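Local coordinates for protein bacilliredoxin BrxA (Bacillus subtilis, PDB 3FHK) that reduces the mixed disulfides that bacillithiol forms with protein thiols under oxidative stress, acting as a dithiol bacilliredoxin, at residues 66-70 and 135-139; 99-104 and 116-121; 48-54 and 107-113. The protein carries 2 engineered substitutions. All blocks are in the same frame, centred on the assembly; numbering follows the deposited sequence.

Contact 1: residues 66-70 and 135-139; sequences AATQA and IMKNL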
ATOM      1  N   ALA A  66       3.524  18.022  27.088  1.00 34.31           N
ATOM      2  CA  ALA A  66       3.672  19.297  27.799  1.00 36.21           C
ATOM      3  C   ALA A  66       2.323  19.867  28.198  1.00 34.29           C
ATOM      4  O   ALA A  66       2.153  20.355  29.309  1.00 41.03           O
ATOM      5  CB  ALA A  66       4.436  20.299  26.959  1.00 36.89           C
ATOM      6  N   ALA A  67       1.366  19.789  27.281  1.00 33.63           N
ATOM      7  CA  ALA A  67       0.039  20.340  27.500  1.00 32.83           C
ATOM      8  C   ALA A  67      -0.677  19.621  28.638  1.00 30.08           C
ATOM      9  O   ALA A  67      -1.277  20.258  29.503  1.00 38.09           O
ATOM     10  CB  ALA A  67      -0.782  20.243  26.227  1.00 33.05           C
ATOM     11  N   THR A  68      -0.635  18.295  28.623  1.00 32.15           N
ATOM     12  CA  THR A  68      -1.377  17.517  29.612  1.00 43.80           C
ATOM     13  C   THR A  68      -0.729  17.590  30.996  1.00 43.27           C
ATOM     14  O   THR A  68      -1.422  17.585  32.011  1.00 42.52           O
ATOM     15  CB  THR A  68      -1.577  16.041  29.166  1.00 31.54           C
ATOM     16  OG1 THR A  68      -0.309  15.379  29.070  1.00 36.44           O
ATOM     17  CG2 THR A  68      -2.281  15.995  27.811  1.00 33.05           C
ATOM     18  N   GLN A  69       0.598  17.675  31.024  1.00 36.82           N
ATOM     19  CA  GLN A  69       1.330  17.762  32.279  1.00 39.79           C
ATOM     20  C   GLN A  69       1.228  19.150  32.906  1.00 39.44           C
ATOM     21  O   GLN A  69       1.065  19.273  34.123  1.00 39.35           O
ATOM     22  CB  GLN A  69       2.793  17.338  32.092  1.00 42.32           C
ATOM     23  CG  GLN A  69       2.961  15.827  31.885  1.00 48.35           C
ATOM     24  CD  GLN A  69       4.319  15.435  31.314  1.00 55.34           C
ATOM     25  OE1 GLN A  69       4.415  14.526  30.490  1.00 53.14           O
ATOM     26  NE2 GLN A  69       5.371  16.119  31.752  1.00 59.43           N
ATOM     27  N   ALA A  70       1.316  20.193  32.084  1.00 28.57           N
ATOM     28  CA  ALA A  70       1.207  21.552  32.601  1.00 34.22           C
ATOM     29  C   ALA A  70      -0.144  21.729  33.278  1.00 40.73           C
ATOM     30  O   ALA A  70      -0.252  22.320  34.357  1.00 38.59           O
ATOM     31  CB  ALA A  70       1.389  22.585  31.469  1.00 27.40           C
ATOM     32  N   ILE A 135       8.977  24.130  27.420  1.00 41.06           N
ATOM     33  CA  ILE A 135       7.619  24.305  26.928  1.00 41.80           C
ATOM     34  C   ILE A 135       6.603  24.341  28.061  1.00 40.70           C
ATOM     35  O   ILE A 135       5.672  25.133  28.030  1.00 46.56           O
ATOM     36  CB  ILE A 135       7.253  23.229  25.891  1.00 40.30           C
ATOM     37  CG1 ILE A 135       8.389  23.099  24.873  1.00 41.86           C
ATOM     38  CG2 ILE A 135       5.941  23.574  25.190  1.00 30.81           C
ATOM     39  CD1 ILE A 135       8.024  22.312  23.644  1.00 35.12           C
ATOM     40  N   MET A 136       6.783  23.489  29.063  1.00 45.82           N
ATOM     41  CA  MET A 136       5.878  23.488  30.202  1.00 45.56           C
ATOM     42  C   MET A 136       6.002  24.785  31.006  1.00 47.22           C
ATOM     43  O   MET A 136       5.002  25.323  31.489  1.00 48.00           O
ATOM     44  CB  MET A 136       6.115  22.263  31.084  1.00 44.13           C
ATOM     45  CG  MET A 136       4.988  21.243  31.031  1.00 36.77           C
ATOM     46  SD  MET A 136       5.352  19.856  32.098  1.00 79.05           S
ATOM     47  CE  MET A 136       6.986  19.487  31.482  1.00 43.65           C
ATOM     48  N   LYS A 137       7.231  25.285  31.136  1.00 41.51           N
ATOM     49  CA  LYS A 137       7.481  26.563  31.790  1.00 42.28           C
ATOM     50  C   LYS A 137       6.784  27.675  31.013  1.00 47.33           C
ATOM     51  O   LYS A 137       6.303  28.649  31.590  1.00 52.28           O
ATOM     52  CB  LYS A 137       8.986  26.831  31.870  1.00 47.73           C
ATOM     53  CG  LYS A 137       9.364  28.102  32.629  1.00 52.34           C
ATOM     54  N   ASN A 138       6.737  27.516  29.694  1.00 43.46           N
ATOM     55  CA  ASN A 138       6.031  28.445  28.831  1.00 39.66           C
ATOM     56  C   ASN A 138       4.548  28.443  29.180  1.00 37.08           C
ATOM     57  O   ASN A 138       3.966  29.485  29.458  1.00 44.52           O
ATOM     58  CB  ASN A 138       6.245  28.049  27.365  1.00 40.76           C
ATOM     59  CG  ASN A 138       5.667  29.060  26.385  1.00 43.81           C
ATOM     60  OD1 ASN A 138       4.754  29.817  26.715  1.00 49.94           O
ATOM     61  ND2 ASN A 138       6.193  29.063  25.163  1.00 39.39           N
ATOM     62  N   LEU A 139       3.944  27.259  29.164  1.00 38.14           N
ATOM     63  CA  LEU A 139       2.528  27.106  29.480  1.00 37.84           C
ATOM     64  C   LEU A 139       2.193  27.598  30.884  1.00 38.38           C
ATOM     65  O   LEU A 139       1.251  28.362  31.071  1.00 37.21           O
ATOM     66  CB  LEU A 139       2.111  25.639  29.358  1.00 33.53           C
ATOM     67  CG  LEU A 139       1.755  25.148  27.960  1.00 42.21           C
ATOM     68  CD1 LEU A 139       1.650  23.635  27.916  1.00 44.66           C
ATOM     69  CD2 LEU A 139       0.452  25.787  27.512  1.00 47.00           C
TER
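Ala66 and Ala70, one turn apart on the first helix, direct their methyls at the second, where they meet the apolar side chains of Ile135, Met136 and Leu139. The Ala66 methyl lies 4.0 Å from Ile135 CG2, the branch anti to the backbone N. Ala70 CB lies 3.7 Å from Leu139 CD1 and 3.9 Å from Met136 CG. Leu139 CD1 also reaches the backbone of the first helix, 3.7 Å from Ala67 CA. The axes of the two short helical segments come within 9.2 Å at a crossing angle of -53°.

Met136 adds the sulfur contact. The extended chi2 carries SD to within 3.6 Å of Gln69 CB, and the bend at chi3 (-52°) turns the methyl CE to 3.7 Å from Gln69 NE2. No hydrogen bond joins the two segments. Ala66 O, which Met136 CG approaches to 3.4 Å, is taken up by its own helix through Ala70 N.

In the thioredoxin-like fold these are helices 57-73, which begins within the CXC motif, and 132-146, packed against the same side of the sheet. Beneath them lies strand 109-114, where Met110 touches Ala67, Ile135 and Leu139; Ile122 of strand 117-122 also meets Leu139.

Contact 2: residues 99-104 and 116-121; sequences YFTGAA and KEVVHF. Engineered in segment 99-104: Ala103 (natural residue Gln), Ala104 (natural residue Glu). With SO4 (sulfate ion), chain G.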
ATOM      1  N   TYR A  99     -10.313  32.067  14.783  1.00 37.18           N
ATOM      2  CA  TYR A  99     -10.413  32.811  16.037  1.00 37.92           C
ATOM      3  C   TYR A  99      -9.057  33.335  16.508  1.00 47.18           C
ATOM      4  O   TYR A  99      -8.997  34.226  17.357  1.00 49.16           O
ATOM      5  CB  TYR A  99     -11.016  31.924  17.138  1.00 35.98           C
ATOM      6  CG  TYR A  99     -12.478  31.575  16.944  1.00 35.32           C
ATOM      7  CD1 TYR A  99     -13.486  32.351  17.508  1.00 41.17           C
ATOM      8  CD2 TYR A  99     -12.847  30.482  16.182  1.00 33.31           C
ATOM      9  CE1 TYR A  99     -14.829  32.037  17.319  1.00 39.22           C
ATOM     10  CE2 TYR A  99     -14.177  30.161  15.982  1.00 37.17           C
ATOM     11  CZ  TYR A  99     -15.163  30.933  16.556  1.00 39.29           C
ATOM     12  OH  TYR A  99     -16.479  30.588  16.354  1.00 46.41           O
ATOM     13  N   PHE A 100      -7.975  32.768  15.972  1.00 41.50           N
ATOM     14  CA  PHE A 100      -6.623  33.125  16.403  1.00 39.86           C
ATOM     15  C   PHE A 100      -6.124  34.345  15.623  1.00 36.86           C
ATOM     16  O   PHE A 100      -5.127  34.265  14.907  1.00 43.36           O
ATOM     17  CB  PHE A 100      -5.640  31.953  16.210  1.00 34.74           C
ATOM     18  CG  PHE A 100      -5.992  30.701  16.989  1.00 39.27           C
ATOM     19  CD1 PHE A 100      -6.935  30.734  18.017  1.00 31.68           C
ATOM     20  CD2 PHE A 100      -5.350  29.497  16.711  1.00 36.04           C
ATOM     21  CE1 PHE A 100      -7.248  29.593  18.731  1.00 31.84           C
ATOM     22  CE2 PHE A 100      -5.649  28.341  17.433  1.00 40.36           C
ATOM     23  CZ  PHE A 100      -6.598  28.385  18.444  1.00 35.82           C
ATOM     24  N   THR A 101      -6.825  35.466  15.760  1.00 35.20           N
ATOM     25  CA  THR A 101      -6.535  36.671  14.977  1.00 35.96           C
ATOM     26  C   THR A 101      -5.075  37.074  15.119  1.00 38.34           C
ATOM     27  O   THR A 101      -4.543  37.177  16.226  1.00 40.98           O
ATOM     28  CB  THR A 101      -7.431  37.857  15.407  1.00 39.84           C
ATOM     29  OG1 THR A 101      -8.770  37.393  15.617  1.00 46.14           O
ATOM     30  CG2 THR A 101      -7.441  38.960  14.340  1.00 36.42           C
ATOM     31  N   GLY A 102      -4.423  37.284  13.986  1.00 39.76           N
ATOM     32  CA  GLY A 102      -3.030  37.669  13.990  1.00 39.12           C
ATOM     33  C   GLY A 102      -2.093  36.506  13.755  1.00 42.51           C
ATOM     34  O   GLY A 102      -1.005  36.688  13.197  1.00 43.11           O
ATOM     35  N   ALA A 103      -2.509  35.311  14.176  1.00 31.87           N
ATOM     36  CA  ALA A 103      -1.645  34.140  14.092  1.00 31.46           C
ATOM     37  C   ALA A 103      -1.629  33.491  12.719  1.00 38.66           C
ATOM     38  O   ALA A 103      -2.654  33.390  12.054  1.00 44.61           O
ATOM     39  CB  ALA A 103      -2.045  33.103  15.150  1.00 28.97           C
ATOM     40  N   ALA A 104      -0.456  33.030  12.302  1.00 40.35           N
ATOM     41  CA  ALA A 104      -0.378  32.168  11.133  1.00 38.17           C
ATOM     42  C   ALA A 104      -0.726  30.743  11.565  1.00 31.56           C
ATOM     43  O   ALA A 104      -0.662  30.415  12.751  1.00 26.00           O
ATOM     44  CB  ALA A 104       1.002  32.226  10.518  1.00 43.07           C
ATOM     45  N   LYS A 116     -13.213  33.905  23.959  1.00 44.33           N
ATOM     46  CA  LYS A 116     -12.708  33.378  22.692  1.00 47.76           C
ATOM     47  C   LYS A 116     -11.527  34.194  22.140  1.00 50.41           C
ATOM     48  O   LYS A 116     -11.146  34.055  20.979  1.00 51.59           O
ATOM     49  CB  LYS A 116     -13.831  33.257  21.660  1.00 44.27           C
ATOM     50  CG  LYS A 116     -14.521  34.561  21.329  1.00 45.60           C
ATOM     51  CD  LYS A 116     -15.659  34.358  20.332  1.00 46.11           C
ATOM     52  CE  LYS A 116     -16.115  35.690  19.740  1.00 57.43           C
ATOM     53  NZ  LYS A 116     -17.092  35.505  18.625  1.00 64.22           N
ATOM     54  N   GLU A 117     -10.942  35.034  22.987  1.00 41.11           N
ATOM     55  CA  GLU A 117      -9.792  35.842  22.599  1.00 40.06           C
ATOM     56  C   GLU A 117      -8.479  35.192  23.039  1.00 36.41           C
ATOM     57  O   GLU A 117      -8.349  34.770  24.184  1.00 39.15           O
ATOM     58  CB  GLU A 117      -9.893  37.238  23.221  1.00 38.15           C
ATOM     59  CG  GLU A 117      -8.620  38.062  23.043  1.00 66.57           C
ATOM     60  CD  GLU A 117      -8.531  39.252  23.991  1.00 85.06           C
ATOM     61  OE1 GLU A 117      -8.484  40.401  23.494  1.00 91.33           O
ATOM     62  OE2 GLU A 117      -8.510  39.043  25.227  1.00 87.30           O
ATOM     63  N   VAL A 118      -7.507  35.125  22.136  1.00 36.08           N
ATOM     64  CA  VAL A 118      -6.182  34.611  22.481  1.00 31.74           C
ATOM     65  C   VAL A 118      -5.453  35.569  23.415  1.00 32.21           C
ATOM     66  O   VAL A 118      -5.351  36.759  23.127  1.00 32.37           O
ATOM     67  CB  VAL A 118      -5.335  34.372  21.221  1.00 32.34           C
ATOM     68  CG1 VAL A 118      -3.920  33.898  21.592  1.00 34.66           C
ATOM     69  CG2 VAL A 118      -6.024  33.349  20.313  1.00 29.95           C
ATOM     70  N   VAL A 119      -4.974  35.064  24.550  1.00 25.87           N
ATOM     71  CA  VAL A 119      -4.147  35.880  25.435  1.00 25.25           C
ATOM     72  C   VAL A 119      -2.717  35.343  25.498  1.00 31.65           C
ATOM     73  O   VAL A 119      -1.811  35.997  26.016  1.00 39.83           O
ATOM     74  CB  VAL A 119      -4.738  35.995  26.859  1.00 28.52           C
ATOM     75  CG1 VAL A 119      -6.077  36.729  26.836  1.00 23.40           C
ATOM     76  CG2 VAL A 119      -4.858  34.602  27.530  1.00 25.67           C
ATOM     77  N   HIS A 120      -2.513  34.142  24.980  1.00 31.21           N
ATOM     78  CA  HIS A 120      -1.160  33.618  24.847  1.00 33.40           C
ATOM     79  C   HIS A 120      -1.110  32.548  23.771  1.00 30.01           C
ATOM     80  O   HIS A 120      -1.967  31.681  23.714  1.00 35.19           O
ATOM     81  CB  HIS A 120      -0.632  33.068  26.170  1.00 39.66           C
ATOM     82  CG  HIS A 120       0.816  32.698  26.118  1.00 41.03           C
ATOM     83  ND1 HIS A 120       1.826  33.634  26.209  1.00 39.04           N
ATOM     84  CD2 HIS A 120       1.427  31.501  25.953  1.00 41.03           C
ATOM     85  CE1 HIS A 120       2.995  33.026  26.117  1.00 39.73           C
ATOM     86  NE2 HIS A 120       2.785  31.735  25.965  1.00 39.43           N
ATOM     87  N   PHE A 121      -0.103  32.617  22.916  1.00 30.52           N
ATOM     88  CA  PHE A 121      -0.039  31.740  21.765  1.00 26.98           C
ATOM     89  C   PHE A 121       1.313  31.035  21.758  1.00 30.30           C
ATOM     90  O   PHE A 121       2.329  31.632  22.091  1.00 33.12           O
ATOM     91  CB  PHE A 121      -0.266  32.538  20.470  1.00 30.10           C
ATOM     92  CG  PHE A 121      -0.552  31.671  19.269  1.00 35.43           C
ATOM     93  CD1 PHE A 121       0.410  31.469  18.293  1.00 37.67           C
ATOM     94  CD2 PHE A 121      -1.778  31.045  19.125  1.00 35.11           C
ATOM     95  CE1 PHE A 121       0.153  30.651  17.203  1.00 36.94           C
ATOM     96  CE2 PHE A 121      -2.039  30.227  18.034  1.00 32.65           C
ATOM     97  CZ  PHE A 121      -1.075  30.028  17.078  1.00 32.35           C
TER
HETATM   98  S   SO4 G 147       1.904  36.716  27.640  1.00 81.88           S
HETATM   99  O1  SO4 G 147       1.815  36.572  26.188  1.00 82.83           O
HETATM  100  O2  SO4 G 147       3.280  36.428  28.040  1.00 90.04           O
HETATM  101  O3  SO4 G 147       1.569  38.081  28.045  1.00 87.18           O
HETATM  102  O4  SO4 G 147       0.974  35.788  28.279  1.00 62.36           O
HETATM  103  O   HOH W   1      -8.104  36.078  19.461  1.00 29.73           O
HETATM  104  O   HOH W   2     -11.780  35.283  18.541  1.00 42.28           O
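Phe100 and Phe121 come together through different choices of first torsion: Phe100 sets CG anti to its carbonyl carbon (chi1 -60°), whereas Phe121 sets CG anti to the backbone N (chi1 -166°). The rings form an offset edge-to-face pair, with the edge of Phe121 directed at the face of Phe100, centroids 5.7 Å apart and planes at 66°. The nearest atoms are Phe100 CD2 and Phe121 CE2, at 3.6 Å. One face of Phe121 carries a CH-pi contact from the methyl of Ala103, an engineered residue, whose CB is 4.0 Å from the ring centroid. Val118 approaches the other aromatic ring with CG2, 3.6 Å from Phe100 CD1.

The loop is shaped by a type II beta turn from Phe100 to Ala103, with Gly102 at a positive phi, and Phe100 itself centres an inverse gamma turn. It follows helix 90-97 and lies against 117-122, an outer strand of the sheet in this thioredoxin-superfamily fold. A classic beta bulge interrupts that strand, where Val119 and His120 both face Leu112.

Farther along, the Lys116 chain passes the edge of the Tyr99 ring, with CD 3.9 Å from CE1, and both polar ends reach Glu42: Lys116 NZ by a salt bridge, Tyr99 OH by a hydrogen bond. Two waters bridge the backbones, both donating to Tyr99 O; one accepts from Val118 N and the other donates to Lys116 O. Within the bulge, His120 ND1 gives a nearly straight bond to O1 of a sulfate, probably from the crystallisation liquor, 2.9 Å away in the ring plane, and His146 NE2 holds the same ion.

Contact 3: residues 48-54 and 107-113; sequences TLVVVNS and SPSMALL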
ATOM      1  N   THR A  48      -9.297  29.051  28.503  1.00 41.86           N
ATOM      2  CA  THR A  48      -9.246  27.824  27.741  1.00 33.25           C
ATOM      3  C   THR A  48      -7.857  27.579  27.177  1.00 32.05           C
ATOM      4  O   THR A  48      -7.229  28.489  26.645  1.00 29.58           O
ATOM      5  CB  THR A  48     -10.247  27.836  26.583  1.00 37.08           C
ATOM      6  OG1 THR A  48     -11.581  27.775  27.105  1.00 40.21           O
ATOM      7  CG2 THR A  48     -10.009  26.629  25.662  1.00 37.14           C
ATOM      8  N   LEU A  49      -7.379  26.347  27.329  1.00 29.13           N
ATOM      9  CA  LEU A  49      -6.208  25.886  26.599  1.00 33.20           C
ATOM     10  C   LEU A  49      -6.678  25.113  25.380  1.00 31.27           C
ATOM     11  O   LEU A  49      -7.373  24.106  25.496  1.00 32.96           O
ATOM     12  CB  LEU A  49      -5.304  25.001  27.461  1.00 25.18           C
ATOM     13  CG  LEU A  49      -4.082  24.485  26.696  1.00 33.58           C
ATOM     14  CD1 LEU A  49      -3.227  25.655  26.274  1.00 31.43           C
ATOM     15  CD2 LEU A  49      -3.258  23.472  27.520  1.00 26.46           C
ATOM     16  N   VAL A  50      -6.315  25.614  24.213  1.00 32.71           N
ATOM     17  CA  VAL A  50      -6.613  24.947  22.967  1.00 28.92           C
ATOM     18  C   VAL A  50      -5.313  24.319  22.503  1.00 32.52           C
ATOM     19  O   VAL A  50      -4.259  24.972  22.469  1.00 31.01           O
ATOM     20  CB  VAL A  50      -7.124  25.952  21.899  1.00 32.61           C
ATOM     21  CG1 VAL A  50      -7.306  25.267  20.545  1.00 26.11           C
ATOM     22  CG2 VAL A  50      -8.441  26.623  22.363  1.00 18.15           C
ATOM     23  N   VAL A  51      -5.371  23.039  22.173  1.00 31.92           N
ATOM     24  CA  VAL A  51      -4.219  22.381  21.584  1.00 32.16           C
ATOM     25  C   VAL A  51      -4.539  22.020  20.149  1.00 32.04           C
ATOM     26  O   VAL A  51      -5.518  21.326  19.865  1.00 30.74           O
ATOM     27  CB  VAL A  51      -3.813  21.113  22.350  1.00 32.12           C
ATOM     28  CG1 VAL A  51      -2.665  20.401  21.629  1.00 24.29           C
ATOM     29  CG2 VAL A  51      -3.426  21.469  23.779  1.00 27.45           C
ATOM     30  N   VAL A  52      -3.730  22.533  19.239  1.00 28.28           N
ATOM     31  CA  VAL A  52      -3.828  22.116  17.856  1.00 27.54           C
ATOM     32  C   VAL A  52      -2.924  20.917  17.662  1.00 30.94           C
ATOM     33  O   VAL A  52      -1.693  21.044  17.596  1.00 33.67           O
ATOM     34  CB  VAL A  52      -3.450  23.235  16.901  1.00 23.89           C
ATOM     35  CG1 VAL A  52      -3.447  22.707  15.474  1.00 20.15           C
ATOM     36  CG2 VAL A  52      -4.434  24.373  17.055  1.00 32.65           C
ATOM     37  N   ASN A  53      -3.556  19.753  17.591  1.00 30.93           N
ATOM     38  CA  ASN A  53      -2.857  18.484  17.584  1.00 32.43           C
ATOM     39  C   ASN A  53      -2.325  18.180  16.187  1.00 33.49           C
ATOM     40  O   ASN A  53      -2.675  18.869  15.228  1.00 31.28           O
ATOM     41  CB  ASN A  53      -3.796  17.382  18.080  1.00 33.71           C
ATOM     42  CG  ASN A  53      -3.052  16.182  18.639  1.00 35.97           C
ATOM     43  OD1 ASN A  53      -1.820  16.166  18.694  1.00 31.29           O
ATOM     44  ND2 ASN A  53      -3.800  15.164  19.047  1.00 34.97           N
ATOM     45  N   SER A  54      -1.470  17.163  16.082  1.00 37.83           N
ATOM     46  CA  SER A  54      -0.805  16.826  14.824  1.00 37.96           C
ATOM     47  C   SER A  54      -0.171  15.436  14.917  1.00 42.07           C
ATOM     48  O   SER A  54       0.098  14.948  16.007  1.00 37.05           O
ATOM     49  CB  SER A  54       0.275  17.870  14.503  1.00 33.26           C
ATOM     50  OG  SER A  54       1.211  17.383  13.546  1.00 43.56           O
ATOM     51  N   SER A 107       1.341  23.711  13.302  1.00 35.17           N
ATOM     52  CA  SER A 107       0.899  22.446  13.868  1.00 41.68           C
ATOM     53  C   SER A 107       2.125  21.634  14.299  1.00 37.41           C
ATOM     54  O   SER A 107       3.043  21.435  13.500  1.00 34.54           O
ATOM     55  CB  SER A 107       0.130  21.686  12.786  1.00 43.51           C
ATOM     56  OG  SER A 107      -0.472  20.524  13.297  1.00 59.38           O
ATOM     57  N   PRO A 108       2.170  21.186  15.565  1.00 33.80           N
ATOM     58  CA  PRO A 108       1.199  21.456  16.624  1.00 33.58           C
ATOM     59  C   PRO A 108       1.339  22.895  17.073  1.00 33.03           C
ATOM     60  O   PRO A 108       2.357  23.520  16.812  1.00 32.56           O
ATOM     61  CB  PRO A 108       1.677  20.538  17.756  1.00 26.70           C
ATOM     62  CG  PRO A 108       3.167  20.460  17.527  1.00 24.61           C
ATOM     63  CD  PRO A 108       3.248  20.297  16.047  1.00 25.20           C
ATOM     64  N   SER A 109       0.322  23.420  17.735  1.00 30.45           N
ATOM     65  CA  SER A 109       0.440  24.737  18.338  1.00 30.32           C
ATOM     66  C   SER A 109      -0.567  24.813  19.476  1.00 30.99           C
ATOM     67  O   SER A 109      -1.402  23.922  19.625  1.00 29.32           O
ATOM     68  CB  SER A 109       0.247  25.847  17.288  1.00 27.92           C
ATOM     69  OG  SER A 109      -1.022  25.758  16.653  1.00 28.62           O
ATOM     70  N   MET A 110      -0.485  25.854  20.290  1.00 32.58           N
ATOM     71  CA  MET A 110      -1.379  25.965  21.438  1.00 31.75           C
ATOM     72  C   MET A 110      -1.837  27.412  21.639  1.00 36.14           C
ATOM     73  O   MET A 110      -1.072  28.349  21.432  1.00 31.11           O
ATOM     74  CB  MET A 110      -0.687  25.441  22.694  1.00 21.83           C
ATOM     75  CG  MET A 110      -0.322  23.951  22.642  1.00 30.65           C
ATOM     76  SD  MET A 110       0.510  23.355  24.138  1.00 30.53           S
ATOM     77  CE  MET A 110       2.214  23.486  23.620  1.00 45.49           C
ATOM     78  N   ALA A 111      -3.096  27.593  22.023  1.00 29.37           N
ATOM     79  CA  ALA A 111      -3.567  28.903  22.426  1.00 24.62           C
ATOM     80  C   ALA A 111      -4.243  28.872  23.786  1.00 33.31           C
ATOM     81  O   ALA A 111      -5.042  27.976  24.078  1.00 34.60           O
ATOM     82  CB  ALA A 111      -4.512  29.505  21.371  1.00 30.30           C
ATOM     83  N   LEU A 112      -3.888  29.855  24.611  1.00 29.75           N
ATOM     84  CA  LEU A 112      -4.598  30.172  25.838  1.00 27.05           C
ATOM     85  C   LEU A 112      -5.615  31.268  25.507  1.00 34.47           C
ATOM     86  O   LEU A 112      -5.243  32.350  25.028  1.00 28.94           O
ATOM     87  CB  LEU A 112      -3.621  30.684  26.898  1.00 27.18           C
ATOM     88  CG  LEU A 112      -3.803  30.248  28.360  1.00 41.87           C
ATOM     89  CD1 LEU A 112      -3.332  31.336  29.318  1.00 33.24           C
ATOM     90  CD2 LEU A 112      -5.235  29.854  28.677  1.00 46.33           C
ATOM     91  N   LEU A 113      -6.892  30.980  25.747  1.00 40.32           N
ATOM     92  CA  LEU A 113      -7.974  31.939  25.507  1.00 38.21           C
ATOM     93  C   LEU A 113      -8.510  32.530  26.797  1.00 41.05           C
ATOM     94  O   LEU A 113      -8.489  31.889  27.843  1.00 41.35           O
ATOM     95  CB  LEU A 113      -9.154  31.241  24.836  1.00 38.04           C
ATOM     96  CG  LEU A 113      -9.156  30.951  23.339  1.00 43.58           C
ATOM     97  CD1 LEU A 113      -7.754  30.840  22.779  1.00 43.05           C
ATOM     98  CD2 LEU A 113      -9.956  29.685  23.097  1.00 43.21           C
TER
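Val50 and Ala111 face each other at the middle of an antiparallel pair, strands 47-53 and 109-114, in the central sheet of the thioredoxin-like fold. Diagonally from Val50, Leu113 CD2 presses on Val50 CG2 at 3.5 Å, tighter than usual van der Waals contact. On the same face Thr48 and Leu113 lie side by side, with Thr48 CB 4.0 Å from Leu113 CD2. On the other face, Val51 and Met110 run side by side in the same direction, with Val51 CG2 4.1 Å from Met110 CG. The end of Met110 leads away from the partner strand, with its methyl turned by a chi3 of -96°. Helix 57-73 covers this face, Val71 over Leu49 and Ala67 over Val51.

Six backbone hydrogen bonds join the strands, two each at the pairs Thr48-Leu113, Val50-Ala111 and Val52-Ser109. The straightest runs from Val50 N to Ala111 O, 2.7 Å with an N-H...O angle of 177°. Between these pairs, alpha hydrogens also point at carbonyls: Met110 CA lies 3.2 Å from Val50 O.

Toward the active site the pairing gives way to polar groups, and Ser107 OG comes 3.4 Å from Asn53 O. Pro108, preceded by a cis peptide bond, touches the nucleophile Cys58, matching the cis-proline that borders the active site in thioredoxin-fold proteins. Its CA still makes a CA-H...O contact with Val52 O beyond the last bonded pair. Ser54 OG, anti to its own backbone N (chi1 162°), is hydrogen-bonded to the backbone N of the nucleophile Cys56.

From the N terminus, strand 47-53 supplies the first half of contact 3 and leads through the CXC motif into helix 57-73, which opens contact 1. The chain then passes strand 80-85 and helix 90-97 to the loop that begins contact 2. Segment 107-113 closes contact 3, 116-121 closes contact 2, and 135-139 closes contact 1 last. Contact 2 is thus nested within contact 1, while contact 3 crosses both. Contact 3 is the common base: Ala67 and Leu139 pack on its strands, and Leu112 pairs with Val119 and His120. A probable Asn138-His120 hydrogen bond links contacts 1 and 2, joining the C-terminal helix to the sheet's outer strand.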